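Hydrogenase expression/formation protein HypE (Desulfovibrio vulgaris subsp. vulgaris, PDB 2Z1U) binds ATP and magnesium and takes part in hydrogenase maturation, probably by ATP-dependent dehydration of a carbamoyl group to the thiocyanate that supplies cyanide to the [NiFe] site. Local coordinates at the interface of chains A and B. Coordinates in Å, arbitrary orientation; residue numbers count along the deposited sequence, not the author numbering. Chains: chain A/B, Hydrogenase expression/formation protein HypE.

The interface of chains A and B. Residues chain A 137-139, 142; chain B 137-138, 142.
A:Phe142 and B:Cys138 meet at the apolar centre, with CE1 of the A:Phe142 ring 3.8 Å from CB of B:Cys138. The two-fold repeats this contact at the same distance between A:Cys138 CB and B:Phe142 CE1. Each cysteine methylene lies close to the plane of the opposite ring, so it meets the CE1 edge of the phenyl group and does not lie over its face. The two rings are turned by about 50° against each other. They approach by their rims and do not stack, with A:Phe142 CE1 4.2 Å from B:Phe142 CE1. CG of each phenylalanine is anti to its carbonyl carbon (chi1 -53°), which directs the ring from strand 141-151 towards the partner's loop. Each cysteine meets the opposite ring through its CB methylene, and its sulfur takes no part in this contact. The chi1 torsion tucks each SG over its own main chain, and the two sulfurs, A:Cys138 SG and B:Cys138 SG, lie 8.1 Å apart, so no disulfide links the chains. Next to the rings, along the two-fold, the backbones of A:Cys138 and B:Cys138 pair as an antiparallel beta bridge. At this crossing A:Cys138 CA comes within 3.3 Å of the carbonyl O of B:Ala137. The same oxygen faces the edge of the A:Phe142 ring, 3.3 Å from CZ. On the polar rim A:Asp139 N donates a hydrogen bond to B:Ala137 O over 2.9 Å. This bond is bent, 139° at the hydrogen, and its donor is tilted from the carbonyl plane. One peptide oxygen is thus gripped by an N-H while carbon groups crowd round it, and symmetry supplies the twin arrangement at A:Ala137 O. The patch is small, part of a larger two-fold interface. By matching short backbone segments and pairing each phenylalanine edge with a cysteine methylene, it probably helps set the register of the two subunits in a HypE dimer of the type common in the AIR synthase-related family.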
ATOM      1  N   ALA A 137       3.779  -5.717 -19.041  1.00 51.44           N
ATOM      2  CA  ALA A 137       4.383  -5.871 -17.715  1.00 51.03           C
ATOM      3  C   ALA A 137       3.343  -6.077 -16.610  1.00 51.12           C
ATOM      4  O   ALA A 137       3.663  -6.611 -15.538  1.00 51.24           O
ATOM      5  CB  ALA A 137       5.297  -4.705 -17.401  1.00 51.07           C
ATOM      6  N   CYS A 138       2.104  -5.648 -16.865  1.00 51.08           N
ATOM      7  CA  CYS A 138       0.968  -5.979 -15.997  1.00 51.17           C
ATOM      8  C   CYS A 138      -0.333  -5.965 -16.791  1.00 51.01           C
ATOM      9  O   CYS A 138      -0.422  -5.310 -17.836  1.00 51.10           O
ATOM     10  CB  CYS A 138       0.879  -5.046 -14.773  1.00 51.30           C
ATOM     11  SG  CYS A 138       0.178  -3.418 -15.090  1.00 53.40           S
ATOM     12  N   ASP A 139      -1.331  -6.699 -16.305  1.00 50.15           N
ATOM     13  CA  ASP A 139      -2.630  -6.763 -16.970  1.00 50.65           C
ATOM     14  C   ASP A 139      -3.506  -5.565 -16.602  1.00 50.42           C
ATOM     15  O   ASP A 139      -4.290  -5.625 -15.646  1.00 50.64           O
ATOM     16  CB  ASP A 139      -3.335  -8.095 -16.666  1.00 50.21           C
ATOM     17  CG  ASP A 139      -4.661  -8.249 -17.397  1.00 51.12           C
ATOM     18  OD1 ASP A 139      -4.875  -7.631 -18.467  1.00 53.00           O
ATOM     19  OD2 ASP A 139      -5.497  -9.006 -16.887  1.00 51.63           O
ATOM     20  N   PHE A 142      -3.495  -2.728 -11.376  1.00 51.93           N
ATOM     21  CA  PHE A 142      -3.633  -3.191 -10.004  1.00 50.75           C
ATOM     22  C   PHE A 142      -3.678  -1.972  -9.098  1.00 50.52           C
ATOM     23  O   PHE A 142      -3.116  -0.922  -9.427  1.00 50.33           O
ATOM     24  CB  PHE A 142      -2.458  -4.092  -9.587  1.00 50.13           C
ATOM     25  CG  PHE A 142      -2.206  -5.255 -10.522  1.00 50.13           C
ATOM     26  CD1 PHE A 142      -0.913  -5.555 -10.933  1.00 50.29           C
ATOM     27  CD2 PHE A 142      -3.256  -6.034 -11.002  1.00 49.61           C
ATOM     28  CE1 PHE A 142      -0.670  -6.613 -11.794  1.00 48.86           C
ATOM     29  CE2 PHE A 142      -3.024  -7.098 -11.866  1.00 47.71           C
ATOM     30  CZ  PHE A 142      -1.730  -7.386 -12.259  1.00 49.49           C
TER
ATOM     31  N   ALA B 137       0.235 -12.220 -16.128  1.00 51.44           N
ATOM     32  CA  ALA B 137      -0.581 -11.123 -15.603  1.00 51.03           C
ATOM     33  C   ALA B 137       0.259 -10.020 -14.951  1.00 51.12           C
ATOM     34  O   ALA B 137      -0.198  -8.875 -14.824  1.00 51.24           O
ATOM     35  CB  ALA B 137      -1.639 -11.644 -14.653  1.00 51.07           C
ATOM     36  N   CYS B 138       1.478 -10.365 -14.530  1.00 51.08           N
ATOM     37  CA  CYS B 138       2.466  -9.370 -14.097  1.00 51.17           C
ATOM     38  C   CYS B 138       3.882  -9.896 -14.305  1.00 51.01           C
ATOM     39  O   CYS B 138       4.096 -11.112 -14.361  1.00 51.10           O
ATOM     40  CB  CYS B 138       2.248  -8.933 -12.634  1.00 51.30           C
ATOM     41  SG  CYS B 138       2.843 -10.085 -11.385  1.00 53.40           S
ATOM     42  N   PHE B 142       5.712  -7.182  -8.054  1.00 51.93           N
ATOM     43  CA  PHE B 142       5.644  -5.797  -7.617  1.00 50.75           C
ATOM     44  C   PHE B 142       5.414  -5.788  -6.114  1.00 50.52           C
ATOM     45  O   PHE B 142       4.826  -6.722  -5.562  1.00 50.33           O
ATOM     46  CB  PHE B 142       4.500  -5.037  -8.311  1.00 50.13           C
ATOM     47  CG  PHE B 142       4.527  -5.122  -9.822  1.00 50.13           C
ATOM     48  CD1 PHE B 142       3.362  -5.391 -10.529  1.00 50.29           C
ATOM     49  CD2 PHE B 142       5.714  -4.949 -10.531  1.00 49.61           C
ATOM     50  CE1 PHE B 142       3.375  -5.478 -11.912  1.00 48.86           C
ATOM     51  CE2 PHE B 142       5.738  -5.034 -11.919  1.00 47.71           C
ATOM     52  CZ  PHE B 142       4.567  -5.296 -12.606  1.00 49.49           C
TER